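Local coordinates for DNA primase (Aquifex aeolicus, PDB 2AU3), which makes, as a DnaG-type primase, the short RNA primers that DNA polymerase extends during DNA replication, at residues Phe185-Ile191 / Phe203-Val209; Lys227-Leu231 / Asn278-Leu283; Leu259-Ile264 / Lys338-Arg342; Glu317-Leu323 / Leu344-Glu350. One frame throughout, in Å; residues are numbered along the deposited sequence.

Contact 1: residues Phe185-Ile191 / Phe203-Val209; sequences FLRRVVI and FGGRRIV
Phe203 sits over one face of the Phe185 ring, its CB 3.9 Å from the ring centroid in a CH-pi contact. Beyond CB the Phe203 ring turns its edge to that face, a T-shaped pair with planes 75° apart. Methyl CG1 of Val190 presses on CD1 of Phe203 at 3.3 Å. Arg188 runs extended from CG to NE (chi2 179°, chi3 178°) across the neighbouring strand. Its NH1 donates to Gly205 O at 3.1 Å from above the carbonyl plane, not along a lone pair, while Arg207 CB covers the centre of one guanidinium face. The Arg188 and Arg207 guanidinium groups, like in charge, are served separately: Arg188 NH2 by Pro214 O, Arg207 NE by Ser213 O. Gly205 has to lack a side chain, because a CB there would collide with Phe185 CD1 and Arg188 CD. Between the strands, Ile191 N reaches Gly204 O at 2.8 Å and Arg206 N reaches Val189 O at 2.9 Å, each bond having a return partner. At the far end Val189 CG2 meets Ile208 CG2 at 3.8 Å. In the second shell Tyr116 of helix 101-122 touches Phe185 and Val190 and adds an edge-to-face pair with Phe203. The whole is an antiparallel beta hairpin, strands 188-194 and 200-207, forming the two inner strands of the four-stranded sheet in the N-terminal part of the primase catalytic core.

Contact 2: residues Lys227-Leu231 / Asn278-Leu283; sequences KGENL and NQANLL
The side-chain amide of Gln279 is held between backbone carbonyls of residues 227-231: Lys227 O lies at its edge, in the amide plane, whereas Gly228 O and Asn230 O lie to opposite sides of that plane, both obliquely. The arrangement docks helix 277-284 of the TOPRIM domain on the 3-10 turn 227-229 that leads into edge strand 231-232 of the TOPRIM sheet. NE2 of Gln279 donates to Lys227 O at 3.0 Å and, weakly and bent, to Asn230 O at 3.3 Å. OE1 accepts from Thr276 N, so both polar atoms of the amide are engaged. A second amide, that of Asn278, runs alongside Glu229 with its plane 79° from the carboxylate, ND2 touching Glu229 CG at 3.7 Å. Were Gln279 replaced by an alanine, Lys227 O is likely to lose this side-chain donor and the turn to be less firmly fixed to the helix. Next to the polar grip lies an apolar patch: Leu231 CD2 lies 3.9 Å from Gln279 CB, and Leu231 CD1 the same distance from Leu283 CB. Leu282 holds CG anti to its own N (chi1 169°), which turns its side chain to the loop, where CD2 comes to rest 3.6 Å from Glu229 O.

Contact 3: residues Leu259-Ile264 / Lys338-Arg342; sequences LFSEGI and KEELR
Lys338 lays the aliphatic part of its chain obliquely across Glu262, CB against CB at 3.6 Å, and its CD approaches Glu262 O at 3.2 Å. The charged ends do not pair: Lys338 NZ stays 4.5 Å from Glu262 OE1, and Glu262 OE2 forms its salt bridge with Arg258 instead. A water accepts from Lys338 N at 2.8 Å, at the start of helix 338-347, and gives a weak bond to Glu262 OE1. Deeper in, Leu341 CD2 touches both Leu259 CD1, 3.8 Å away, and Ile264 CD1, 4.0 Å away. Its CG stands opposite the backbone N (chi1 178°), which directs the branch at both. Ile333 of helix 329-336 also touches Leu259 and Leu341. Arg342 slides past Ile264 in the opposite direction, bringing NH2 near Gly263 O at a poor angle for bonding; a water bridges them, donating to Gly263 O at 2.7 Å and held only weakly by NH2. Gly263 is the C-prime residue of a Schellman motif closing helix 253-261, with Ile264 N bonded to Leu259 O and Gly263 N to Phe260 O; Glu262 N also reaches Leu259 O, from the opposite face. The apolar core thus probably carries the contact, its polar rim being water-mediated and the Glu262 and Lys338 charges attracting only at longer range.

Contact 4: residues Glu317-Leu323 / Leu344-Glu350; sequences EVYPVYL and LINSSGE
Glu350 covers one face of the Tyr319 ring, its CB 3.9 Å from the ring centroid, while Ser348 O comes in at the edge, 3.5 Å from Tyr319 CD1. Tyr291 stacks with the same ring. Less tight, but still in contact, is the apolar cluster farther along, where Val321 CG1 meets Leu344 CG at 3.9 Å and Ile345 CG1 at 4.0 Å, with Leu323 CD2 against Leu344 CD2. With a serine at the position of Tyr319, a gap would probably open against Glu350 CB and Tyr291 would lose its stacking partner. The looser side is bridged by water, with no direct hydrogen bond between the segments. One water joins Val318 N to Glu350 OE2, another Pro320 O to Gly349 O, and a third Tyr322 N to Ser348 OG, 2.6 Å from that hydroxyl oxygen. Ser347 OG and Ser348 OG donate to Leu344 O from opposite faces of its plane, closing helix 338-347, which packs by edge strand 317-321 of the TOPRIM sheet. Glu350 bends at chi2 (-92°) and N-caps the next helix, OE1 to Glu353 N and OE2 to Phe352 N. Those donors would probably stabilise its negative charge against Glu317 OE2, 4.5 Å from Glu350 OE2, which a long, weak ion pair with Arg382 may partly offset.

In the fold
Contacts 2, 3 and 4 each involve a part of the TOPRIM domain, whereas contact 1 belongs to the four-stranded sheet beside it; the centres of contacts 1 and 4 are 32 Å apart. Contacts 3 and 4 are the nearest pair, centres 15 Å apart, and share helix 338-347, the first using its start and the second its end. Side chain to side chain, Leu323 of contact 4 is about 5 Å from Asp295, a predicted magnesium ligand, Leu259 of contact 3 about 9 Å and Arg206 of contact 1 about 11 Å; Gln279 of contact 2 is about 10 Å from Glu251, another predicted ligand. Each contact thus has a side chain within about 11 Å of a predicted magnesium ligand.

Contact 1: residues Phe185-Ile191 / Phe203-Val209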
# COMPACT_ATOMS: atom_id res chain seq x y z
N PHE A 185 12.65 -11.09 -7.81
CA PHE A 185 11.33 -10.95 -8.40
C PHE A 185 11.27 -11.32 -9.89
O PHE A 185 10.22 -11.12 -10.53
CB PHE A 185 10.84 -9.52 -8.19
CG PHE A 185 10.70 -9.17 -6.76
CD1 PHE A 185 9.59 -9.60 -6.05
CD2 PHE A 185 11.70 -8.48 -6.10
CE1 PHE A 185 9.47 -9.32 -4.70
CE2 PHE A 185 11.58 -8.19 -4.73
CZ PHE A 185 10.47 -8.60 -4.05
N LEU A 186 12.36 -11.87 -10.42
CA LEU A 186 12.46 -12.21 -11.84
C LEU A 186 11.17 -12.84 -12.40
O LEU A 186 10.65 -13.77 -11.82
CB LEU A 186 13.65 -13.14 -12.11
CG LEU A 186 13.98 -13.43 -13.57
CD1 LEU A 186 14.34 -12.13 -14.31
CD2 LEU A 186 15.16 -14.40 -13.65
N ARG A 187 10.66 -12.26 -13.49
CA ARG A 187 9.52 -12.82 -14.21
C ARG A 187 8.17 -12.57 -13.53
O ARG A 187 7.17 -13.08 -13.97
CB ARG A 187 9.74 -14.32 -14.47
CG ARG A 187 9.14 -14.86 -15.76
CD ARG A 187 9.72 -14.27 -17.05
NE ARG A 187 11.15 -14.53 -17.20
CZ ARG A 187 12.03 -13.64 -17.64
NH1 ARG A 187 11.64 -12.42 -17.97
NH2 ARG A 187 13.31 -13.97 -17.73
N ARG A 188 8.15 -11.78 -12.46
CA ARG A 188 6.91 -11.52 -11.73
C ARG A 188 6.37 -10.15 -12.04
O ARG A 188 7.12 -9.23 -12.36
CB ARG A 188 7.12 -11.64 -10.22
CG ARG A 188 7.53 -13.01 -9.75
CD ARG A 188 7.76 -13.13 -8.24
NE ARG A 188 8.11 -14.52 -7.96
CZ ARG A 188 7.29 -15.41 -7.43
NH1 ARG A 188 6.08 -15.04 -7.00
NH2 ARG A 188 7.70 -16.67 -7.30
N VAL A 189 5.05 -10.00 -11.90
CA VAL A 189 4.44 -8.67 -11.88
C VAL A 189 4.77 -8.13 -10.49
O VAL A 189 4.60 -8.83 -9.51
CB VAL A 189 2.91 -8.75 -12.14
CG1 VAL A 189 2.16 -7.44 -11.66
CG2 VAL A 189 2.66 -9.02 -13.67
N VAL A 190 5.32 -6.93 -10.45
CA VAL A 190 5.85 -6.38 -9.24
C VAL A 190 4.86 -5.37 -8.70
O VAL A 190 4.34 -4.53 -9.43
CB VAL A 190 7.21 -5.69 -9.50
CG1 VAL A 190 7.64 -4.95 -8.28
CG2 VAL A 190 8.29 -6.74 -9.91
N ILE A 191 4.60 -5.47 -7.40
CA ILE A 191 3.74 -4.52 -6.71
C ILE A 191 4.57 -3.84 -5.63
O ILE A 191 4.91 -4.45 -4.61
CB ILE A 191 2.50 -5.25 -6.07
CG1 ILE A 191 1.80 -6.14 -7.11
CG2 ILE A 191 1.52 -4.26 -5.49
CD1 ILE A 191 2.14 -7.65 -6.97
N PHE A 203 9.12 -4.69 -2.35
CA PHE A 203 8.19 -5.19 -3.36
C PHE A 203 7.50 -6.48 -2.95
O PHE A 203 8.05 -7.27 -2.19
CB PHE A 203 8.93 -5.44 -4.67
CG PHE A 203 9.69 -4.24 -5.17
CD1 PHE A 203 9.02 -3.19 -5.81
CD2 PHE A 203 11.06 -4.14 -4.98
CE1 PHE A 203 9.72 -2.07 -6.27
CE2 PHE A 203 11.78 -3.03 -5.45
CZ PHE A 203 11.12 -1.99 -6.06
N GLY A 204 6.28 -6.66 -3.45
CA GLY A 204 5.67 -7.96 -3.66
C GLY A 204 5.78 -8.34 -5.15
O GLY A 204 5.88 -7.47 -6.01
N GLY A 205 5.81 -9.64 -5.43
CA GLY A 205 5.88 -10.13 -6.78
C GLY A 205 4.92 -11.30 -6.95
O GLY A 205 4.98 -12.28 -6.19
N ARG A 206 4.07 -11.20 -7.95
CA ARG A 206 3.07 -12.23 -8.26
C ARG A 206 3.58 -12.98 -9.47
O ARG A 206 3.75 -12.39 -10.52
CB ARG A 206 1.73 -11.55 -8.63
CG ARG A 206 0.69 -12.45 -9.33
CD ARG A 206 0.48 -13.80 -8.66
NE ARG A 206 -0.92 -14.03 -8.30
CZ ARG A 206 -1.65 -15.05 -8.73
NH1 ARG A 206 -1.11 -15.96 -9.55
NH2 ARG A 206 -2.92 -15.17 -8.35
N ARG A 207 3.85 -14.27 -9.37
CA ARG A 207 4.38 -14.91 -10.57
C ARG A 207 3.28 -15.14 -11.64
O ARG A 207 2.10 -15.32 -11.31
CB ARG A 207 5.22 -16.14 -10.24
CG ARG A 207 4.53 -17.43 -10.29
CD ARG A 207 5.46 -18.60 -10.03
NE ARG A 207 4.84 -19.54 -9.11
CZ ARG A 207 3.74 -20.24 -9.41
NH1 ARG A 207 3.19 -20.12 -10.60
NH2 ARG A 207 3.22 -21.08 -8.52
N ILE A 208 3.66 -14.98 -12.90
CA ILE A 208 2.72 -15.12 -14.01
C ILE A 208 3.10 -16.30 -14.90
O ILE A 208 2.37 -16.64 -15.84
CB ILE A 208 2.63 -13.81 -14.83
CG1 ILE A 208 4.02 -13.33 -15.29
CG2 ILE A 208 1.88 -12.73 -14.02
CD1 ILE A 208 4.01 -12.20 -16.33
N VAL A 209 4.26 -16.91 -14.62
CA VAL A 209 4.63 -18.16 -15.29
C VAL A 209 4.42 -19.36 -14.37
O VAL A 209 4.36 -19.21 -13.16
CB VAL A 209 6.09 -18.12 -15.83
CG1 VAL A 209 6.28 -16.92 -16.78
CG2 VAL A 209 7.10 -18.06 -14.69

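Contact 2: residues Lys227-Leu231 / Asn278-Leu283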
# COMPACT_ATOMS: atom_id res chain seq x y z
N LYS A 227 7.55 -6.35 7.05
CA LYS A 227 6.22 -6.65 6.52
C LYS A 227 5.15 -6.50 7.60
O LYS A 227 4.08 -5.96 7.34
CB LYS A 227 6.15 -8.01 5.79
CG LYS A 227 6.17 -9.26 6.67
CD LYS A 227 6.72 -10.47 5.93
CE LYS A 227 5.64 -11.27 5.22
NZ LYS A 227 6.21 -12.31 4.27
N GLY A 228 5.47 -6.92 8.82
CA GLY A 228 4.53 -6.90 9.93
C GLY A 228 4.19 -5.53 10.47
O GLY A 228 3.31 -5.41 11.30
N GLU A 229 4.84 -4.48 9.96
CA GLU A 229 4.69 -3.12 10.49
C GLU A 229 4.11 -2.12 9.47
O GLU A 229 3.93 -0.93 9.77
CB GLU A 229 6.04 -2.63 11.00
CG GLU A 229 6.60 -3.50 12.13
CD GLU A 229 7.89 -2.95 12.72
OE1 GLU A 229 8.11 -1.71 12.63
OE2 GLU A 229 8.68 -3.75 13.25
N ASN A 230 3.80 -2.62 8.27
CA ASN A 230 3.31 -1.79 7.16
C ASN A 230 1.99 -2.31 6.60
O ASN A 230 1.71 -3.51 6.66
CB ASN A 230 4.36 -1.72 6.05
CG ASN A 230 5.57 -0.89 6.44
OD1 ASN A 230 5.54 0.32 6.32
ND2 ASN A 230 6.63 -1.55 6.92
N LEU A 231 1.18 -1.42 6.03
CA LEU A 231 -0.04 -1.84 5.35
C LEU A 231 0.03 -1.44 3.89
O LEU A 231 0.28 -0.27 3.57
CB LEU A 231 -1.30 -1.23 6.00
CG LEU A 231 -1.76 -1.83 7.33
CD1 LEU A 231 -2.66 -0.86 8.06
CD2 LEU A 231 -2.47 -3.16 7.11
N ASN A 278 0.77 -5.04 15.08
CA ASN A 278 1.41 -3.79 14.69
C ASN A 278 0.64 -3.13 13.54
O ASN A 278 0.51 -1.93 13.53
CB ASN A 278 2.89 -3.98 14.28
CG ASN A 278 3.81 -4.16 15.48
OD1 ASN A 278 3.44 -3.82 16.61
ND2 ASN A 278 5.00 -4.72 15.24
N GLN A 279 0.15 -3.92 12.59
CA GLN A 279 -0.67 -3.37 11.50
C GLN A 279 -2.03 -2.82 11.99
O GLN A 279 -2.49 -1.76 11.53
CB GLN A 279 -0.90 -4.42 10.40
CG GLN A 279 0.34 -4.76 9.58
CD GLN A 279 0.21 -6.10 8.86
OE1 GLN A 279 -0.78 -6.84 9.04
NE2 GLN A 279 1.22 -6.43 8.07
N ALA A 280 -2.68 -3.54 12.91
CA ALA A 280 -3.92 -3.06 13.52
C ALA A 280 -3.67 -1.76 14.32
O ALA A 280 -4.43 -0.80 14.19
CB ALA A 280 -4.56 -4.12 14.37
N ASN A 281 -2.61 -1.72 15.13
CA ASN A 281 -2.18 -0.50 15.82
C ASN A 281 -1.96 0.64 14.83
O ASN A 281 -2.45 1.74 15.04
CB ASN A 281 -0.86 -0.72 16.59
CG ASN A 281 -0.99 -1.68 17.80
OD1 ASN A 281 0.01 -2.07 18.39
ND2 ASN A 281 -2.21 -2.07 18.14
N LEU A 282 -1.19 0.39 13.76
CA LEU A 282 -0.94 1.41 12.75
C LEU A 282 -2.26 1.91 12.13
O LEU A 282 -2.51 3.12 12.03
CB LEU A 282 0.02 0.90 11.66
CG LEU A 282 0.18 1.77 10.40
CD1 LEU A 282 0.94 3.10 10.72
CD2 LEU A 282 0.90 0.97 9.28
N LEU A 283 -3.13 0.98 11.75
CA LEU A 283 -4.42 1.39 11.18
C LEU A 283 -5.19 2.30 12.13
O LEU A 283 -5.80 3.30 11.69
CB LEU A 283 -5.27 0.17 10.79
CG LEU A 283 -6.59 0.34 10.02
CD1 LEU A 283 -6.48 1.36 8.87
CD2 LEU A 283 -7.09 -1.04 9.49

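Contact 3: residues Leu259-Ile264 / Lys338-Arg342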
# COMPACT_ATOMS: atom_id res chain seq x y z
N LEU A 259 -10.62 -3.05 -5.72
CA LEU A 259 -11.53 -2.06 -5.11
C LEU A 259 -11.17 -0.64 -5.55
O LEU A 259 -12.04 0.16 -5.96
CB LEU A 259 -11.54 -2.22 -3.58
CG LEU A 259 -12.71 -3.02 -2.97
CD1 LEU A 259 -12.66 -4.49 -3.38
CD2 LEU A 259 -12.64 -2.90 -1.43
N PHE A 260 -9.87 -0.33 -5.54
CA PHE A 260 -9.38 0.98 -6.03
C PHE A 260 -9.73 1.19 -7.52
O PHE A 260 -10.08 2.30 -7.93
CB PHE A 260 -7.86 1.08 -5.90
CG PHE A 260 -7.41 2.13 -4.96
CD1 PHE A 260 -7.23 1.82 -3.62
CD2 PHE A 260 -7.19 3.41 -5.40
CE1 PHE A 260 -6.82 2.81 -2.74
CE2 PHE A 260 -6.77 4.39 -4.52
CZ PHE A 260 -6.58 4.08 -3.20
N SER A 261 -9.63 0.14 -8.32
CA SER A 261 -10.08 0.17 -9.73
C SER A 261 -11.54 0.54 -9.85
O SER A 261 -11.97 1.10 -10.86
CB SER A 261 -9.80 -1.17 -10.42
OG SER A 261 -8.40 -1.41 -10.53
N GLU A 262 -12.32 0.25 -8.82
CA GLU A 262 -13.75 0.50 -8.88
C GLU A 262 -14.11 1.77 -8.11
O GLU A 262 -15.28 2.03 -7.85
CB GLU A 262 -14.52 -0.71 -8.32
CG GLU A 262 -14.25 -2.03 -9.05
CD GLU A 262 -14.73 -2.05 -10.50
OE1 GLU A 262 -15.56 -1.19 -10.86
OE2 GLU A 262 -14.27 -2.93 -11.28
N GLY A 263 -13.10 2.57 -7.76
CA GLY A 263 -13.31 3.82 -7.03
C GLY A 263 -13.59 3.68 -5.53
O GLY A 263 -14.14 4.58 -4.90
N ILE A 264 -13.24 2.55 -4.94
CA ILE A 264 -13.40 2.36 -3.51
C ILE A 264 -11.99 2.49 -2.95
O ILE A 264 -11.18 1.56 -3.08
CB ILE A 264 -13.99 0.97 -3.23
CG1 ILE A 264 -15.46 0.93 -3.64
CG2 ILE A 264 -13.96 0.67 -1.71
CD1 ILE A 264 -16.05 -0.49 -3.60
N LYS A 338 -19.75 -2.61 -8.71
CA LYS A 338 -19.12 -1.84 -7.64
C LYS A 338 -20.09 -1.20 -6.67
O LYS A 338 -19.79 -1.07 -5.51
CB LYS A 338 -18.16 -0.77 -8.24
CG LYS A 338 -18.89 0.36 -8.96
CD LYS A 338 -17.93 1.38 -9.59
CE LYS A 338 -18.64 2.30 -10.59
NZ LYS A 338 -17.73 2.71 -11.71
N GLU A 339 -21.24 -0.76 -7.16
CA GLU A 339 -22.16 -0.02 -6.29
C GLU A 339 -22.83 -0.96 -5.29
O GLU A 339 -23.00 -0.61 -4.12
CB GLU A 339 -23.17 0.78 -7.11
CG GLU A 339 -24.06 1.69 -6.27
CD GLU A 339 -23.28 2.60 -5.31
OE1 GLU A 339 -22.30 3.27 -5.76
OE2 GLU A 339 -23.65 2.64 -4.12
N GLU A 340 -23.18 -2.17 -5.73
CA GLU A 340 -23.69 -3.16 -4.80
C GLU A 340 -22.67 -3.52 -3.72
O GLU A 340 -23.05 -3.75 -2.59
CB GLU A 340 -24.16 -4.42 -5.53
CG GLU A 340 -25.10 -5.31 -4.70
CD GLU A 340 -26.20 -4.53 -3.98
OE1 GLU A 340 -26.75 -3.58 -4.56
OE2 GLU A 340 -26.51 -4.86 -2.83
N LEU A 341 -21.38 -3.56 -4.05
CA LEU A 341 -20.39 -3.83 -3.01
C LEU A 341 -20.37 -2.69 -1.97
O LEU A 341 -20.31 -2.94 -0.77
CB LEU A 341 -18.99 -4.06 -3.59
CG LEU A 341 -17.90 -4.30 -2.56
CD1 LEU A 341 -18.24 -5.53 -1.68
CD2 LEU A 341 -16.48 -4.45 -3.20
N ARG A 342 -20.44 -1.45 -2.44
CA ARG A 342 -20.54 -0.29 -1.55
C ARG A 342 -21.76 -0.43 -0.64
O ARG A 342 -21.66 -0.21 0.59
CB ARG A 342 -20.65 1.00 -2.35
CG ARG A 342 -19.34 1.62 -2.78
CD ARG A 342 -19.45 3.11 -3.16
NE ARG A 342 -18.44 3.46 -4.14
CZ ARG A 342 -18.19 4.70 -4.58
NH1 ARG A 342 -18.87 5.75 -4.11
NH2 ARG A 342 -17.24 4.89 -5.49
O HOH W 1 -18.73 -2.37 -11.29
O HOH W 2 -15.30 7.02 -5.30

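Contact 4: residues Glu317-Leu323 / Leu344-Glu350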
# COMPACT_ATOMS: atom_id res chain seq x y z
N GLU A 317 -13.59 0.11 16.23
CA GLU A 317 -14.88 -0.57 16.08
C GLU A 317 -14.88 -1.35 14.78
O GLU A 317 -14.48 -0.83 13.73
CB GLU A 317 -16.00 0.44 15.97
CG GLU A 317 -16.36 1.17 17.23
CD GLU A 317 -17.78 1.66 17.13
OE1 GLU A 317 -18.04 2.54 16.26
OE2 GLU A 317 -18.63 1.12 17.86
N VAL A 318 -15.34 -2.57 14.85
CA VAL A 318 -15.20 -3.50 13.74
C VAL A 318 -16.57 -3.81 13.16
O VAL A 318 -17.53 -4.04 13.91
CB VAL A 318 -14.50 -4.79 14.20
CG1 VAL A 318 -14.50 -5.80 13.11
CG2 VAL A 318 -13.05 -4.49 14.65
N TYR A 319 -16.65 -3.79 11.82
CA TYR A 319 -17.85 -4.13 11.04
C TYR A 319 -17.52 -5.21 10.00
O TYR A 319 -17.07 -4.89 8.89
CB TYR A 319 -18.32 -2.91 10.28
CG TYR A 319 -18.77 -1.76 11.13
CD1 TYR A 319 -20.11 -1.42 11.20
CD2 TYR A 319 -17.86 -1.03 11.89
CE1 TYR A 319 -20.54 -0.35 11.98
CE2 TYR A 319 -18.27 0.04 12.65
CZ TYR A 319 -19.61 0.37 12.70
OH TYR A 319 -20.04 1.40 13.49
N PRO A 320 -17.71 -6.48 10.35
CA PRO A 320 -17.50 -7.57 9.41
C PRO A 320 -18.45 -7.49 8.21
O PRO A 320 -19.65 -7.28 8.34
CB PRO A 320 -17.81 -8.83 10.25
CG PRO A 320 -17.52 -8.37 11.67
CD PRO A 320 -18.11 -6.97 11.70
N VAL A 321 -17.89 -7.69 7.03
CA VAL A 321 -18.72 -7.64 5.83
C VAL A 321 -18.65 -9.04 5.30
O VAL A 321 -17.56 -9.55 5.03
CB VAL A 321 -18.16 -6.65 4.79
CG1 VAL A 321 -19.09 -6.55 3.55
CG2 VAL A 321 -17.97 -5.24 5.43
N TYR A 322 -19.82 -9.65 5.18
CA TYR A 322 -19.96 -11.03 4.73
C TYR A 322 -20.34 -11.07 3.27
O TYR A 322 -21.48 -10.78 2.90
CB TYR A 322 -21.05 -11.73 5.54
CG TYR A 322 -20.73 -11.75 7.02
CD1 TYR A 322 -19.68 -12.53 7.50
CD2 TYR A 322 -21.41 -10.94 7.91
CE1 TYR A 322 -19.35 -12.53 8.89
CE2 TYR A 322 -21.10 -10.94 9.29
CZ TYR A 322 -20.06 -11.73 9.76
OH TYR A 322 -19.74 -11.71 11.11
N LEU A 323 -19.37 -11.43 2.44
CA LEU A 323 -19.63 -11.84 1.07
C LEU A 323 -20.37 -13.18 1.04
O LEU A 323 -20.13 -14.05 1.89
CB LEU A 323 -18.31 -11.98 0.33
CG LEU A 323 -17.58 -10.66 0.04
CD1 LEU A 323 -16.20 -10.97 -0.49
CD2 LEU A 323 -18.39 -9.84 -0.94
N LEU A 344 -23.35 -3.30 0.17
CA LEU A 344 -23.12 -4.43 1.09
C LEU A 344 -22.30 -3.96 2.31
O LEU A 344 -22.60 -4.29 3.48
CB LEU A 344 -22.36 -5.55 0.38
CG LEU A 344 -22.16 -6.83 1.23
CD1 LEU A 344 -23.51 -7.50 1.46
CD2 LEU A 344 -21.21 -7.80 0.56
N ILE A 345 -21.24 -3.21 2.01
CA ILE A 345 -20.34 -2.73 3.03
C ILE A 345 -21.11 -1.83 4.00
O ILE A 345 -21.12 -2.07 5.21
CB ILE A 345 -19.14 -2.02 2.35
CG1 ILE A 345 -18.22 -3.06 1.70
CG2 ILE A 345 -18.37 -1.14 3.37
CD1 ILE A 345 -17.15 -2.47 0.76
N ASN A 346 -21.82 -0.84 3.45
CA ASN A 346 -22.68 0.02 4.26
C ASN A 346 -23.76 -0.67 5.11
O ASN A 346 -24.00 -0.28 6.28
CB ASN A 346 -23.30 1.13 3.40
CG ASN A 346 -24.03 2.18 4.24
OD1 ASN A 346 -23.39 3.04 4.86
ND2 ASN A 346 -25.37 2.11 4.27
N SER A 347 -24.40 -1.69 4.54
CA SER A 347 -25.46 -2.45 5.22
C SER A 347 -24.96 -3.37 6.34
O SER A 347 -25.76 -3.92 7.11
CB SER A 347 -26.25 -3.28 4.20
OG SER A 347 -25.58 -4.52 3.90
N SER A 348 -23.64 -3.56 6.40
CA SER A 348 -23.01 -4.43 7.39
C SER A 348 -23.03 -3.84 8.81
O SER A 348 -22.52 -2.75 9.04
CB SER A 348 -21.58 -4.76 6.95
OG SER A 348 -21.57 -5.49 5.74
N GLY A 349 -23.63 -4.57 9.74
CA GLY A 349 -23.73 -4.11 11.13
C GLY A 349 -22.42 -4.21 11.93
O GLY A 349 -21.54 -5.04 11.62
N GLU A 350 -22.29 -3.35 12.93
CA GLU A 350 -21.17 -3.41 13.88
C GLU A 350 -21.13 -4.75 14.61
O GLU A 350 -22.16 -5.36 14.86
CB GLU A 350 -21.26 -2.24 14.87
CG GLU A 350 -20.04 -2.09 15.77
CD GLU A 350 -20.20 -2.84 17.08
OE1 GLU A 350 -21.34 -2.96 17.56
OE2 GLU A 350 -19.19 -3.33 17.62
O HOH W 3 -16.55 -3.27 17.32
O HOH W 4 -21.32 -7.44 10.42
O HOH W 5 -22.28 -7.97 6.12